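Ribulose bisphosphate carboxylase (Hyperthermus butylicus DSM 5456, PDB 6HUN) probably catalyses the magnesium-dependent carboxylation of ribulose 1,5-bisphosphate to two molecules of 3-phosphoglycerate, as a form III Rubisco in archaeal AMP degradation. Local coordinates at residues E40-F45 and F364-P369; R90-D93 and W99-W102; A218-V223 and A259-K264. All blocks are in the same frame, centred on the assembly; numbering follows the deposited sequence.

Interaction 1 (E40-F45 and F364-P369)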
loop_
_atom_site.group_PDB
_atom_site.type_symbol
_atom_site.label_atom_id
_atom_site.label_comp_id
_atom_site.label_asym_id
_atom_site.label_seq_id
_atom_site.Cartn_x
_atom_site.Cartn_y
_atom_site.Cartn_z
ATOM N N GLU A 40 -13.977 20.187 10.179
ATOM C CA GLU A 40 -13.786 18.803 10.578
ATOM C C GLU A 40 -13.462 18.011 9.326
ATOM O O GLU A 40 -13.913 18.367 8.236
ATOM C CB GLU A 40 -15.051 18.255 11.232
ATOM C CG GLU A 40 -15.485 18.959 12.536
ATOM C CD GLU A 40 -16.176 17.966 13.447
ATOM O OE1 GLU A 40 -17.428 17.884 13.365
ATOM O OE2 GLU A 40 -15.486 17.216 14.194
ATOM N N VAL A 41 -12.663 16.959 9.473
ATOM C CA VAL A 41 -12.537 15.985 8.381
ATOM C C VAL A 41 -13.821 15.184 8.295
ATOM O O VAL A 41 -14.361 14.751 9.315
ATOM C CB VAL A 41 -11.339 15.051 8.615
ATOM C CG1 VAL A 41 -11.383 13.789 7.613
ATOM C CG2 VAL A 41 -10.048 15.813 8.554
ATOM N N ILE A 42 -14.324 14.979 7.077
ATOM C CA ILE A 42 -15.535 14.204 6.837
ATOM C C ILE A 42 -15.183 13.032 5.922
ATOM O O ILE A 42 -14.696 13.266 4.823
ATOM C CB ILE A 42 -16.609 15.077 6.167
ATOM C CG1 ILE A 42 -16.950 16.320 7.055
ATOM C CG2 ILE A 42 -17.824 14.225 5.847
ATOM C CD1 ILE A 42 -17.712 15.894 8.182
ATOM N N ALA A 43 -15.493 11.809 6.334
ATOM C CA ALA A 43 -15.343 10.624 5.471
ATOM C C ALA A 43 -16.730 10.126 5.078
ATOM O O ALA A 43 -17.625 10.074 5.926
ATOM C CB ALA A 43 -14.584 9.495 6.197
ATOM N N VAL A 44 -16.896 9.680 3.829
ATOM C CA VAL A 44 -18.103 8.991 3.409
ATOM C C VAL A 44 -17.747 7.549 3.038
ATOM O O VAL A 44 -16.862 7.296 2.196
ATOM C CB VAL A 44 -18.849 9.732 2.292
ATOM C CG1 VAL A 44 -17.921 10.060 1.142
ATOM C CG2 VAL A 44 -20.031 8.886 1.858
ATOM N N PHE A 45 -18.362 6.622 3.749
ATOM C CA PHE A 45 -18.084 5.192 3.651
ATOM C C PHE A 45 -19.292 4.524 3.032
ATOM O O PHE A 45 -20.424 4.895 3.333
ATOM C CB PHE A 45 -17.849 4.543 5.032
ATOM C CG PHE A 45 -16.684 5.097 5.802
ATOM C CD1 PHE A 45 -15.370 4.733 5.493
ATOM C CD2 PHE A 45 -16.887 5.892 6.908
ATOM C CE1 PHE A 45 -14.299 5.240 6.289
ATOM C CE2 PHE A 45 -15.852 6.389 7.644
ATOM C CZ PHE A 45 -14.529 6.069 7.323
ATOM N N PHE A 364 -21.732 10.279 -3.494
ATOM C CA PHE A 364 -20.511 9.496 -3.385
ATOM C C PHE A 364 -19.248 10.354 -3.313
ATOM O O PHE A 364 -18.152 9.809 -3.144
ATOM C CB PHE A 364 -20.401 8.556 -4.580
ATOM C CG PHE A 364 -21.330 7.387 -4.502
ATOM C CD1 PHE A 364 -22.621 7.487 -4.996
ATOM C CD2 PHE A 364 -20.904 6.183 -3.960
ATOM C CE1 PHE A 364 -23.494 6.404 -4.929
ATOM C CE2 PHE A 364 -21.762 5.098 -3.893
ATOM C CZ PHE A 364 -23.043 5.187 -4.337
ATOM N N HIS A 365 -19.375 11.673 -3.474
ATOM C CA HIS A 365 -18.238 12.574 -3.444
ATOM C C HIS A 365 -18.638 13.776 -2.598
ATOM O O HIS A 365 -19.828 14.060 -2.425
ATOM C CB HIS A 365 -17.800 13.062 -4.859
ATOM C CG HIS A 365 -17.564 11.957 -5.838
ATOM N ND1 HIS A 365 -18.460 11.651 -6.841
ATOM C CD2 HIS A 365 -16.529 11.098 -5.979
ATOM C CE1 HIS A 365 -18.004 10.619 -7.534
ATOM N NE2 HIS A 365 -16.825 10.283 -7.050
ATOM N N LEU A 366 -17.643 14.487 -2.104
ATOM C CA LEU A 366 -17.873 15.639 -1.231
ATOM C C LEU A 366 -17.327 16.893 -1.879
ATOM O O LEU A 366 -16.444 16.839 -2.727
ATOM C CB LEU A 366 -17.172 15.431 0.122
ATOM C CG LEU A 366 -17.720 14.262 0.949
ATOM C CD1 LEU A 366 -16.677 13.680 1.905
ATOM C CD2 LEU A 366 -18.911 14.734 1.710
ATOM N N GLU A 367 -17.836 18.041 -1.477
ATOM C CA GLU A 367 -17.272 19.289 -1.984
ATOM C C GLU A 367 -15.858 19.438 -1.419
ATOM O O GLU A 367 -15.608 19.030 -0.284
ATOM C CB GLU A 367 -18.221 20.429 -1.581
ATOM C CG GLU A 367 -17.599 21.747 -1.355
ATOM C CD GLU A 367 -18.632 22.762 -0.925
ATOM O OE1 GLU A 367 -19.748 22.793 -1.508
ATOM O OE2 GLU A 367 -18.331 23.503 0.033
ATOM N N GLN A 368 -14.897 19.988 -2.224
ATOM C CA GLN A 368 -13.494 20.093 -1.806
ATOM C C GLN A 368 -12.822 21.330 -2.426
ATOM O O GLN A 368 -12.445 21.299 -3.605
ATOM C CB GLN A 368 -12.695 18.828 -2.161
ATOM C CG GLN A 368 -11.221 18.970 -1.761
ATOM C CD GLN A 368 -11.047 18.904 -0.247
ATOM O OE1 GLN A 368 -11.221 17.826 0.358
ATOM N NE2 GLN A 368 -10.702 20.007 0.361
ATOM N N PRO A 369 -12.607 22.411 -1.654
ATOM C CA PRO A 369 -11.700 23.472 -2.129
ATOM C C PRO A 369 -10.249 23.019 -2.030
ATOM O O PRO A 369 -9.871 22.209 -1.180
ATOM C CB PRO A 369 -11.977 24.668 -1.182
ATOM C CG PRO A 369 -12.920 24.158 -0.089
ATOM C CD PRO A 369 -12.987 22.612 -0.243
#

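Interaction 2 (R90-D93 and W99-W102)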
loop_
_atom_site.group_PDB
_atom_site.type_symbol
_atom_site.label_atom_id
_atom_site.label_comp_id
_atom_site.label_asym_id
_atom_site.label_seq_id
_atom_site.Cartn_x
_atom_site.Cartn_y
_atom_site.Cartn_z
ATOM N N ARG A 90 -24.897 10.707 9.730
ATOM C CA ARG A 90 -25.738 10.746 8.552
ATOM C C ARG A 90 -25.643 9.430 7.830
ATOM O O ARG A 90 -24.539 8.876 7.685
ATOM C CB ARG A 90 -25.332 11.888 7.623
ATOM C CG ARG A 90 -26.236 12.063 6.455
ATOM C CD ARG A 90 -25.789 13.229 5.628
ATOM N NE ARG A 90 -26.446 13.216 4.334
ATOM C CZ ARG A 90 -25.999 13.879 3.280
ATOM N NH1 ARG A 90 -24.868 14.580 3.363
ATOM N NH2 ARG A 90 -26.651 13.795 2.138
ATOM N N PHE A 91 -26.804 8.952 7.380
ATOM C CA PHE A 91 -27.011 7.638 6.799
ATOM C C PHE A 91 -27.836 7.759 5.524
ATOM O O PHE A 91 -28.829 8.510 5.472
ATOM C CB PHE A 91 -27.726 6.716 7.823
ATOM C CG PHE A 91 -26.920 6.455 9.070
ATOM C CD1 PHE A 91 -26.797 7.427 10.055
ATOM C CD2 PHE A 91 -26.254 5.231 9.245
ATOM C CE1 PHE A 91 -26.044 7.210 11.173
ATOM C CE2 PHE A 91 -25.515 4.988 10.384
ATOM C CZ PHE A 91 -25.394 5.970 11.349
ATOM N N HIS A 92 -27.469 6.981 4.518
ATOM C CA HIS A 92 -28.217 6.898 3.273
ATOM C C HIS A 92 -28.271 5.445 2.831
ATOM O O HIS A 92 -27.242 4.828 2.511
ATOM C CB HIS A 92 -27.637 7.789 2.181
ATOM C CG HIS A 92 -28.383 7.709 0.884
ATOM N ND1 HIS A 92 -29.531 8.438 0.637
ATOM C CD2 HIS A 92 -28.167 6.965 -0.227
ATOM C CE1 HIS A 92 -29.966 8.171 -0.580
ATOM N NE2 HIS A 92 -29.157 7.286 -1.130
ATOM N N ASP A 93 -29.496 4.894 2.822
ATOM C CA ASP A 93 -29.712 3.498 2.448
ATOM C C ASP A 93 -29.676 3.359 0.921
ATOM O O ASP A 93 -30.462 4.004 0.214
ATOM C CB ASP A 93 -31.035 3.045 3.066
ATOM C CG ASP A 93 -31.414 1.638 2.731
ATOM O OD1 ASP A 93 -30.775 0.973 1.915
ATOM O OD2 ASP A 93 -32.461 1.212 3.268
ATOM N N TRP A 99 -25.089 0.962 2.856
ATOM C CA TRP A 99 -25.461 2.316 3.209
ATOM C C TRP A 99 -24.278 3.239 2.961
ATOM O O TRP A 99 -23.113 2.840 3.112
ATOM C CB TRP A 99 -25.842 2.391 4.673
ATOM C CG TRP A 99 -27.028 1.539 5.072
ATOM C CD1 TRP A 99 -27.174 0.176 4.979
ATOM C CD2 TRP A 99 -28.228 2.031 5.624
ATOM N NE1 TRP A 99 -28.398 -0.195 5.448
ATOM C CE2 TRP A 99 -29.071 0.925 5.856
ATOM C CE3 TRP A 99 -28.663 3.299 5.977
ATOM C CZ2 TRP A 99 -30.306 1.054 6.420
ATOM C CZ3 TRP A 99 -29.900 3.437 6.515
ATOM C CH2 TRP A 99 -30.720 2.323 6.735
ATOM N N LEU A 100 -24.562 4.483 2.614
ATOM C CA LEU A 100 -23.554 5.515 2.768
ATOM C C LEU A 100 -23.635 6.018 4.199
ATOM O O LEU A 100 -24.728 6.315 4.719
ATOM C CB LEU A 100 -23.727 6.664 1.766
ATOM C CG LEU A 100 -23.512 6.246 0.299
ATOM C CD1 LEU A 100 -23.789 7.454 -0.676
ATOM C CD2 LEU A 100 -22.084 5.788 0.041
ATOM N N VAL A 101 -22.476 6.149 4.828
ATOM C CA VAL A 101 -22.362 6.681 6.167
ATOM C C VAL A 101 -21.373 7.827 6.138
ATOM O O VAL A 101 -20.221 7.651 5.729
ATOM C CB VAL A 101 -21.915 5.621 7.196
ATOM C CG1 VAL A 101 -21.817 6.269 8.588
ATOM C CG2 VAL A 101 -22.873 4.450 7.216
ATOM N N TRP A 102 -21.783 8.983 6.638
ATOM C CA TRP A 102 -20.863 10.091 6.812
ATOM C C TRP A 102 -20.383 10.112 8.246
ATOM O O TRP A 102 -21.193 10.107 9.189
ATOM C CB TRP A 102 -21.513 11.448 6.486
ATOM C CG TRP A 102 -21.842 11.655 5.037
ATOM C CD1 TRP A 102 -21.218 12.510 4.171
ATOM C CD2 TRP A 102 -22.892 11.025 4.286
ATOM N NE1 TRP A 102 -21.803 12.441 2.947
ATOM C CE2 TRP A 102 -22.834 11.539 2.985
ATOM C CE3 TRP A 102 -23.871 10.079 4.589
ATOM C CZ2 TRP A 102 -23.718 11.130 1.980
ATOM C CZ3 TRP A 102 -24.735 9.678 3.612
ATOM C CH2 TRP A 102 -24.665 10.205 2.319
#

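Interaction 3 (A218-V223 and A259-K264)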
loop_
_atom_site.group_PDB
_atom_site.type_symbol
_atom_site.label_atom_id
_atom_site.label_comp_id
_atom_site.label_asym_id
_atom_site.label_seq_id
_atom_site.Cartn_x
_atom_site.Cartn_y
_atom_site.Cartn_z
ATOM N N ALA A 218 23.431 3.759 -15.842
ATOM C CA ALA A 218 23.848 3.551 -17.220
ATOM C C ALA A 218 22.682 3.784 -18.177
ATOM O O ALA A 218 22.881 4.309 -19.268
ATOM C CB ALA A 218 24.448 2.151 -17.385
ATOM N N ARG A 219 21.467 3.444 -17.766
ATOM C CA ARG A 219 20.269 3.706 -18.573
ATOM C C ARG A 219 19.984 5.206 -18.700
ATOM O O ARG A 219 19.773 5.723 -19.820
ATOM C CB ARG A 219 19.067 2.991 -17.941
ATOM C CG ARG A 219 17.750 3.369 -18.552
ATOM C CD ARG A 219 16.678 2.383 -18.083
ATOM N NE ARG A 219 15.897 2.853 -16.949
ATOM C CZ ARG A 219 15.951 2.308 -15.740
ATOM N NH1 ARG A 219 16.776 1.290 -15.514
ATOM N NH2 ARG A 219 15.191 2.793 -14.772
ATOM N N LEU A 220 20.065 5.926 -17.579
ATOM C CA LEU A 220 19.842 7.371 -17.555
ATOM C C LEU A 220 20.842 8.122 -18.444
ATOM O O LEU A 220 20.458 9.032 -19.180
ATOM C CB LEU A 220 19.938 7.866 -16.112
ATOM C CG LEU A 220 19.836 9.360 -15.837
ATOM C CD1 LEU A 220 18.486 9.826 -16.365
ATOM C CD2 LEU A 220 20.073 9.716 -14.334
ATOM N N LYS A 221 22.124 7.783 -18.367
ATOM C CA LYS A 221 23.097 8.395 -19.281
ATOM C C LYS A 221 22.689 8.212 -20.743
ATOM O O LYS A 221 22.751 9.156 -21.543
ATOM C CB LYS A 221 24.472 7.775 -19.060
ATOM C CG LYS A 221 25.035 7.911 -17.651
ATOM C CD LYS A 221 26.419 7.252 -17.531
ATOM C CE LYS A 221 27.504 8.073 -18.229
ATOM N NZ LYS A 221 27.493 7.958 -19.727
ATOM N N GLU A 222 22.331 6.985 -21.131
ATOM C CA GLU A 222 21.992 6.728 -22.527
ATOM C C GLU A 222 20.731 7.469 -22.963
ATOM O O GLU A 222 20.629 7.886 -24.127
ATOM C CB GLU A 222 21.831 5.236 -22.779
ATOM C CG GLU A 222 23.110 4.447 -22.744
ATOM C CD GLU A 222 24.076 4.926 -23.786
ATOM O OE1 GLU A 222 23.722 4.896 -25.000
ATOM O OE2 GLU A 222 25.183 5.358 -23.389
ATOM N N VAL A 223 19.758 7.635 -22.064
ATOM C CA VAL A 223 18.550 8.370 -22.439
ATOM C C VAL A 223 18.799 9.876 -22.458
ATOM O O VAL A 223 18.274 10.580 -23.330
ATOM C CB VAL A 223 17.373 8.002 -21.509
ATOM C CG1 VAL A 223 16.111 8.845 -21.852
ATOM C CG2 VAL A 223 17.102 6.522 -21.623
ATOM N N ALA A 259 18.528 14.668 -11.220
ATOM C CA ALA A 259 18.744 16.109 -11.111
ATOM C C ALA A 259 20.113 16.517 -11.682
ATOM O O ALA A 259 20.212 17.479 -12.452
ATOM C CB ALA A 259 18.630 16.526 -9.637
ATOM N N ASP A 260 21.184 15.791 -11.318
ATOM C CA ASP A 260 22.526 16.160 -11.797
ATOM C C ASP A 260 22.656 16.071 -13.308
ATOM O O ASP A 260 23.510 16.761 -13.884
ATOM C CB ASP A 260 23.580 15.268 -11.149
ATOM C CG ASP A 260 23.722 15.553 -9.677
ATOM O OD1 ASP A 260 23.230 16.641 -9.285
ATOM O OD2 ASP A 260 24.308 14.735 -8.925
ATOM N N TYR A 261 21.864 15.211 -13.965
ATOM C CA TYR A 261 21.889 15.131 -15.425
ATOM C C TYR A 261 20.964 16.132 -16.087
ATOM O O TYR A 261 20.824 16.094 -17.315
ATOM C CB TYR A 261 21.550 13.719 -15.921
ATOM C CG TYR A 261 22.710 12.743 -15.887
ATOM C CD1 TYR A 261 23.672 12.724 -16.879
ATOM C CD2 TYR A 261 22.847 11.858 -14.857
ATOM C CE1 TYR A 261 24.718 11.831 -16.830
ATOM C CE2 TYR A 261 23.867 10.974 -14.806
ATOM C CZ TYR A 261 24.801 10.962 -15.790
ATOM O OH TYR A 261 25.831 10.064 -15.702
ATOM N N GLY A 262 20.427 17.094 -15.349
ATOM C CA GLY A 262 19.623 18.103 -16.007
ATOM C C GLY A 262 18.241 17.637 -16.440
ATOM O O GLY A 262 17.584 18.361 -17.176
ATOM N N ASN A 263 17.783 16.443 -16.008
ATOM C CA ASN A 263 16.410 16.015 -16.282
ATOM C C ASN A 263 15.490 16.582 -15.203
ATOM O O ASN A 263 15.912 16.795 -14.058
ATOM C CB ASN A 263 16.309 14.481 -16.316
ATOM C CG ASN A 263 14.952 13.983 -16.821
ATOM O OD1 ASN A 263 14.590 14.244 -17.962
ATOM N ND2 ASN A 263 14.205 13.238 -15.970
ATOM N N LYS A 264 14.225 16.831 -15.570
ATOM C CA LYS A 264 13.321 17.589 -14.722
ATOM C C LYS A 264 12.207 16.726 -14.134
ATOM O O LYS A 264 11.349 17.258 -13.416
ATOM C CB LYS A 264 12.701 18.742 -15.473
ATOM C CG LYS A 264 13.785 19.784 -15.935
ATOM C CD LYS A 264 14.392 20.405 -14.683
ATOM C CE LYS A 264 13.588 21.646 -14.252
ATOM N NZ LYS A 264 14.125 22.294 -13.010
#

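Interaction 1 (E40-F45 and F364-P369)
L366 reaches from the 364-369 segment onto the strand 41-45 and meets I42 and V44, two residues that are alternate along the strand and so lie on one side of it. The work is done by a single methyl, CD1 of L366, which sits 3.9 Å from V44 CG1 and 4.1 Å from I42 CG2. Its nearest neighbour across the contact is polar: the backbone O of I42 lies 3.6 Å from L366 CD1, so the methyl rests against the strand itself as well as against its side chains.

The two partners are met differently. I42 and L366 cross at about a right angle, and I42 offers its short branch: CG2 stands anti to the backbone N while CG1 (chi1 -58°) carries CD1 off in another direction. V44 and L366 instead run past each other in opposite senses. V44 has CG1 between its backbone N and carbonyl carbon (chi1 52°), which turns that methyl to L366 and brings it to 4.3 Å from the backbone O of F364.

The contact is modest, with 175 Å² buried over both sides, and the backbones stay apart, the closest alpha carbons, those of V44 and F364, being 7.2 Å from each other. Polar anchoring comes from outside: the two side-chain nitrogens of H365 are hydrogen-bonded to D362 and E343. Backbone bonds of I42 to Y141 and of A43 to V103 place 41-45 between strands 132-141 and 99-105. The arrangement is thus a small, mainly apolar contact between the N-terminal-domain sheet of Rubisco and an irregular segment of the catalytic-domain chain, with a polar bond from L366 N to D139 OD2 next to it.

Interaction 2 (R90-D93 and W99-W102)
The backbone O of H92 accepts the shortest bond of this contact, from L100 N at 2.7 Å, and the alpha carbon of W99 also approaches this oxygen. H92 N returns a bond to L100 O at 2.8 Å. This reciprocal pair identifies H92 and L100 as a hydrogen-bonded pair of a beta hairpin, strands 87-93 and 99-105, at the edge of the Rubisco N-terminal sheet; the two segments run nearly antiparallel. F91 with V101 and D93 with W99 are the non-hydrogen-bonded pairs.

On the face bearing R90, H92, L100 and W102, the R90 guanidinium lies flat on the W102 indole, planes 7° apart and centres 3.9 Å from each other. The chain is extended from CG to NE, with CG anti to the backbone N (chi1 -175°), and this carries it across the ring: CD makes a CH-pi contact over the six-membered ring, and CZ a cation-pi contact over the same face. H92 CB approaches the W102 edge, near the ring plane, 3.7 Å from CZ3. L363 covers R90, H92 and L100 from a loop, and V44 touches L100 and W102 from strand 41-49.

The other face carries F91, D93, W99 and V101. F91 and V101 lie side by side, pointing the same way, with F91 CD2 4.0 Å from V101 CG2, while helix 55-65 packs on F91, W99 and V101 through I55 and A59. The D93 carboxylate stacks on the W99 indole at a slight tilt, with OD1 hydrogen-bonded to G95 N in the turn. Over the same ring face, beside the carboxylate, D93 CB makes a CH-pi contact, 3.6 Å from the centroid of the W99 six-membered ring and 8° off its normal.

Interaction 3 (A218-V223 and A259-K264)
L220 CD2 touches Y261 CD2 at 3.5 Å, and this is the close-packed, inner part of the contact. L220 has CG anti to its backbone N (chi1 176°), which directs its branch at the tyrosine ring; the two side chains cross at a slant. L220 is buried, also meeting L257, V258 and Y240.

The solvent side is made by the exposed K221, whose aliphatic chain passes the phenol end of Y261. The modelled approach of K221 CG to Y261 OH, 3.0 Å, is doubtfully short. The chain bends at chi3 and chi4, leaving CE 3.6 Å from Y261 OH. The polar partner of the hydroxyl is E217 OE2, one turn before K221 on helix 216-234, through a weak hydrogen bond.

Y261 is the first residue to leave helical geometry, and G262, with positive phi, is the C' residue of a Schellman motif: N263 N bonds to V258 O and G262 N to A259 O. The tyrosine therefore projects from the C-terminal end of helix 248-260 onto helix 216-234, two neighbouring outer helices of the TIM barrel, and N263 then leads into barrel strand 265-269, its ND2 bonded to Y240 O of strand 239-243.

Interactions 1 and 2 adjoin, with centres 13 Å apart, and share the N-terminal sheet, in which strand 41-49 neighbours strand 99-105: F45 O probably accepts a hydrogen bond from V101 N, while L366 and F364 pack against W102 and L100. The catalytic-domain segment thus touches both strands. Interaction 3 lies in the TIM barrel on the opposite side of the chain's centre, with its centre 41 Å from interaction 1 and 51 Å from interaction 2. Along the sequence, interaction 1 spans the other two: the hairpin comes first, then the barrel helices. Only interaction 1 joins the two domains; the others each work within one.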